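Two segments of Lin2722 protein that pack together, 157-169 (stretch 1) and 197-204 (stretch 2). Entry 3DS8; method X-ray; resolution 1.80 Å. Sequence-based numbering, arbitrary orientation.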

# COMPACT_ATOMS: atom_id res chain seq x y z
N GLN A 157 -0.88 -16.37 5.03
CA GLN A 157 -1.27 -15.07 4.49
C GLN A 157 -1.25 -15.09 2.96
O GLN A 157 -2.22 -14.65 2.31
CB GLN A 157 -0.35 -13.97 5.04
CG GLN A 157 -0.58 -12.61 4.43
CD GLN A 157 0.31 -11.57 5.09
OE1 GLN A 157 0.02 -11.06 6.17
NE2 GLN A 157 1.46 -11.30 4.46
N MSE A 158 -0.16 -15.59 2.37
CA MSE A 158 -0.10 -15.73 0.92
C MSE A 158 -1.19 -16.62 0.41
O MSE A 158 -1.74 -16.37 -0.65
CB MSE A 158 1.22 -16.33 0.42
CG MSE A 158 2.30 -15.42 0.25
SE MSE A 158 1.89 -14.01 -1.05
CE MSE A 158 1.83 -14.87 -2.82
N ASP A 159 -1.50 -17.71 1.12
CA ASP A 159 -2.57 -18.59 0.68
C ASP A 159 -3.90 -17.81 0.56
O ASP A 159 -4.68 -18.02 -0.36
CB ASP A 159 -2.76 -19.79 1.66
CG ASP A 159 -1.59 -20.79 1.65
OD1 ASP A 159 -0.80 -20.86 0.68
OD2 ASP A 159 -1.51 -21.56 2.64
N TYR A 160 -4.16 -16.94 1.53
CA TYR A 160 -5.37 -16.14 1.55
C TYR A 160 -5.39 -15.21 0.33
O TYR A 160 -6.39 -15.13 -0.37
CB TYR A 160 -5.45 -15.29 2.84
CG TYR A 160 -6.75 -14.49 2.96
CD1 TYR A 160 -7.80 -14.97 3.72
CD2 TYR A 160 -6.89 -13.26 2.34
CE1 TYR A 160 -8.99 -14.26 3.82
CE2 TYR A 160 -8.05 -12.55 2.43
CZ TYR A 160 -9.09 -13.05 3.17
OH TYR A 160 -10.28 -12.35 3.30
N PHE A 161 -4.30 -14.50 0.12
CA PHE A 161 -4.19 -13.53 -1.00
C PHE A 161 -4.41 -14.22 -2.35
O PHE A 161 -5.11 -13.70 -3.23
CB PHE A 161 -2.84 -12.81 -1.00
CG PHE A 161 -2.63 -11.84 0.15
CD1 PHE A 161 -3.68 -11.14 0.74
CD2 PHE A 161 -1.35 -11.63 0.62
CE1 PHE A 161 -3.46 -10.24 1.77
CE2 PHE A 161 -1.08 -10.69 1.65
CZ PHE A 161 -2.13 -10.00 2.24
N ILE A 162 -3.82 -15.39 -2.51
CA ILE A 162 -4.02 -16.19 -3.72
C ILE A 162 -5.45 -16.66 -3.89
O ILE A 162 -6.03 -16.52 -4.98
CB ILE A 162 -3.06 -17.40 -3.75
CG1 ILE A 162 -1.63 -16.88 -3.95
CG2 ILE A 162 -3.47 -18.38 -4.89
CD1 ILE A 162 -0.51 -17.88 -3.67
N LYS A 163 -6.03 -17.19 -2.82
CA LYS A 163 -7.41 -17.68 -2.84
C LYS A 163 -8.40 -16.59 -3.21
O LYS A 163 -9.33 -16.81 -3.98
CB LYS A 163 -7.77 -18.29 -1.47
CG LYS A 163 -9.23 -18.73 -1.31
CD LYS A 163 -9.44 -19.49 -0.01
CE LYS A 163 -10.87 -19.94 0.20
NZ LYS A 163 -11.65 -18.96 0.98
N ASN A 164 -8.17 -15.39 -2.70
CA ASN A 164 -9.14 -14.31 -2.85
C ASN A 164 -8.78 -13.31 -3.93
O ASN A 164 -9.41 -12.28 -4.04
CB ASN A 164 -9.34 -13.65 -1.50
CG ASN A 164 -10.04 -14.58 -0.52
OD1 ASN A 164 -9.44 -15.09 0.43
ND2 ASN A 164 -11.28 -14.88 -0.82
N GLN A 165 -7.79 -13.65 -4.76
CA GLN A 165 -7.35 -12.73 -5.81
C GLN A 165 -8.45 -12.33 -6.79
O GLN A 165 -8.42 -11.21 -7.31
CB GLN A 165 -6.17 -13.33 -6.57
CG GLN A 165 -6.49 -14.49 -7.47
CD GLN A 165 -5.23 -15.16 -8.01
OE1 GLN A 165 -4.72 -16.12 -7.44
NE2 GLN A 165 -4.72 -14.65 -9.10
N THR A 166 -9.39 -13.25 -7.00
CA THR A 166 -10.56 -13.05 -7.87
C THR A 166 -11.49 -11.92 -7.39
O THR A 166 -12.32 -11.41 -8.16
CB THR A 166 -11.44 -14.38 -7.97
OG1 THR A 166 -12.63 -14.13 -8.69
CG2 THR A 166 -11.87 -14.90 -6.59
N GLU A 167 -11.35 -11.54 -6.12
CA GLU A 167 -12.25 -10.56 -5.56
C GLU A 167 -11.78 -9.13 -5.78
O GLU A 167 -12.55 -8.19 -5.51
CB GLU A 167 -12.42 -10.80 -4.05
CG GLU A 167 -12.85 -12.21 -3.74
CD GLU A 167 -14.16 -12.57 -4.37
OE1 GLU A 167 -15.14 -11.84 -4.14
OE2 GLU A 167 -14.22 -13.58 -5.12
N VAL A 168 -10.56 -8.93 -6.29
CA VAL A 168 -10.09 -7.54 -6.44
C VAL A 168 -10.87 -6.85 -7.54
O VAL A 168 -11.40 -7.49 -8.46
CB VAL A 168 -8.55 -7.39 -6.67
CG1 VAL A 168 -7.78 -8.16 -5.60
CG2 VAL A 168 -8.15 -7.86 -8.04
N SER A 169 -11.01 -5.53 -7.40
CA SER A 169 -11.59 -4.70 -8.42
C SER A 169 -10.80 -4.92 -9.71
O SER A 169 -9.57 -4.90 -9.72
CB SER A 169 -11.50 -3.21 -8.04
OG SER A 169 -11.89 -2.37 -9.13
N LEU A 197 7.69 -8.70 -3.22
CA LEU A 197 7.23 -8.77 -4.60
C LEU A 197 6.26 -9.90 -4.85
O LEU A 197 5.86 -10.11 -5.99
CB LEU A 197 8.43 -8.96 -5.50
CG LEU A 197 9.49 -7.85 -5.53
CD1 LEU A 197 10.72 -8.43 -6.30
CD2 LEU A 197 8.97 -6.56 -6.13
N ALA A 198 5.83 -10.59 -3.80
CA ALA A 198 5.06 -11.83 -3.98
C ALA A 198 3.64 -11.56 -4.50
O ALA A 198 2.98 -12.48 -4.96
CB ALA A 198 5.08 -12.65 -2.71
N THR A 199 3.22 -10.29 -4.50
CA THR A 199 2.09 -9.83 -5.30
C THR A 199 2.13 -10.33 -6.74
O THR A 199 1.08 -10.46 -7.36
CB THR A 199 2.02 -8.28 -5.30
OG1 THR A 199 3.35 -7.73 -5.27
CG2 THR A 199 1.23 -7.78 -4.05
N ARG A 200 3.32 -10.63 -7.26
CA ARG A 200 3.46 -11.17 -8.62
C ARG A 200 2.63 -12.42 -8.85
O ARG A 200 2.27 -12.75 -9.99
CB ARG A 200 4.95 -11.54 -8.78
CG ARG A 200 5.37 -12.00 -10.04
CD ARG A 200 6.82 -12.44 -9.89
NE ARG A 200 7.73 -11.31 -9.75
CZ ARG A 200 9.05 -11.42 -9.92
NH1 ARG A 200 9.57 -12.58 -10.25
NH2 ARG A 200 9.85 -10.37 -9.77
N LEU A 201 2.34 -13.14 -7.77
CA LEU A 201 1.65 -14.41 -7.85
C LEU A 201 0.12 -14.33 -7.76
O LEU A 201 -0.56 -15.35 -7.92
CB LEU A 201 2.21 -15.37 -6.80
CG LEU A 201 3.74 -15.54 -6.88
CD1 LEU A 201 4.18 -16.56 -5.95
CD2 LEU A 201 4.24 -15.87 -8.30
N PHE A 202 -0.42 -13.14 -7.54
CA PHE A 202 -1.87 -13.00 -7.45
C PHE A 202 -2.44 -11.71 -8.04
O PHE A 202 -3.63 -11.68 -8.39
CB PHE A 202 -2.36 -13.25 -5.99
CG PHE A 202 -1.90 -12.24 -4.97
CD1 PHE A 202 -2.70 -11.15 -4.64
CD2 PHE A 202 -0.70 -12.39 -4.27
CE1 PHE A 202 -2.32 -10.25 -3.71
CE2 PHE A 202 -0.32 -11.48 -3.33
CZ PHE A 202 -1.12 -10.41 -3.04
N MSE A 203 -1.62 -10.67 -8.22
CA MSE A 203 -2.16 -9.45 -8.80
C MSE A 203 -2.25 -9.44 -10.34
O MSE A 203 -3.27 -8.99 -10.89
CB MSE A 203 -1.43 -8.24 -8.26
CG MSE A 203 -1.67 -8.04 -6.80
SE MSE A 203 -3.59 -7.66 -6.47
CE MSE A 203 -3.41 -6.84 -4.68
N PRO A 204 -1.21 -9.91 -11.05
CA PRO A 204 -1.34 -9.93 -12.52
C PRO A 204 -2.60 -10.68 -13.01
O PRO A 204 -2.85 -11.76 -12.55
CB PRO A 204 -0.09 -10.68 -12.97
CG PRO A 204 0.91 -10.44 -11.85
CD PRO A 204 0.12 -10.35 -10.60
O HOH W 1 -2.52 -17.55 -8.55

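The packing of 157-169 against 197-204 is a small, largely apolar contact in which one aromatic side chain, Phe-202, does most of the work, and no direct hydrogen bond joins the two stretches. It illustrates a general principle: a short 3-10 turn can be seated against a helix through side-chain packing while its backbone hydrogen bonds remain internal.

Of the 419 Å² buried in total, Phe-202 has the largest share. Its CA-to-CB bond points toward the helix, and chi1 lies in the p well. Phe-161 CB lies 3.6 Å from the centroid of the Phe-202 ring, 12° off the normal, a CH-pi contact over the face. The two aromatic rings are nearly parallel, with planes at 23°, but are slid apart so that they barely overlap; the helix thus offers the Phe-202 face chiefly a methylene group. Ile-162 packs nearer the base of the same side chain, its CG1 4.2 Å from Phe-202 CB.

One helical turn before Ile-162, the selenomethionine Met-158 reaches the turn with its flexible end. Its CA-to-CB bond points sideways, yet three successive m rotamers bring Met-158 SE to 3.8 Å from Ala-198 CB and its CE to 3.8 Å from Phe-202 CD2, at the ring edge. Met-158 CE also lies 4.0 Å from Leu-201 CB. Beyond the helix, Val-168 CG1 meets SE of the selenomethionine Met-203 at 4.3 Å.

Proximity between polar atoms does not by itself make a bond: Gln-165 NE2 is 3.2 Å from Phe-202 O, but the angle is poor. A water supplies the polar link instead, donating to Gln-165 OE1 at 2.8 Å and to Leu-201 O at 3.0 Å, and so bridging two acceptors that could not bond to each other.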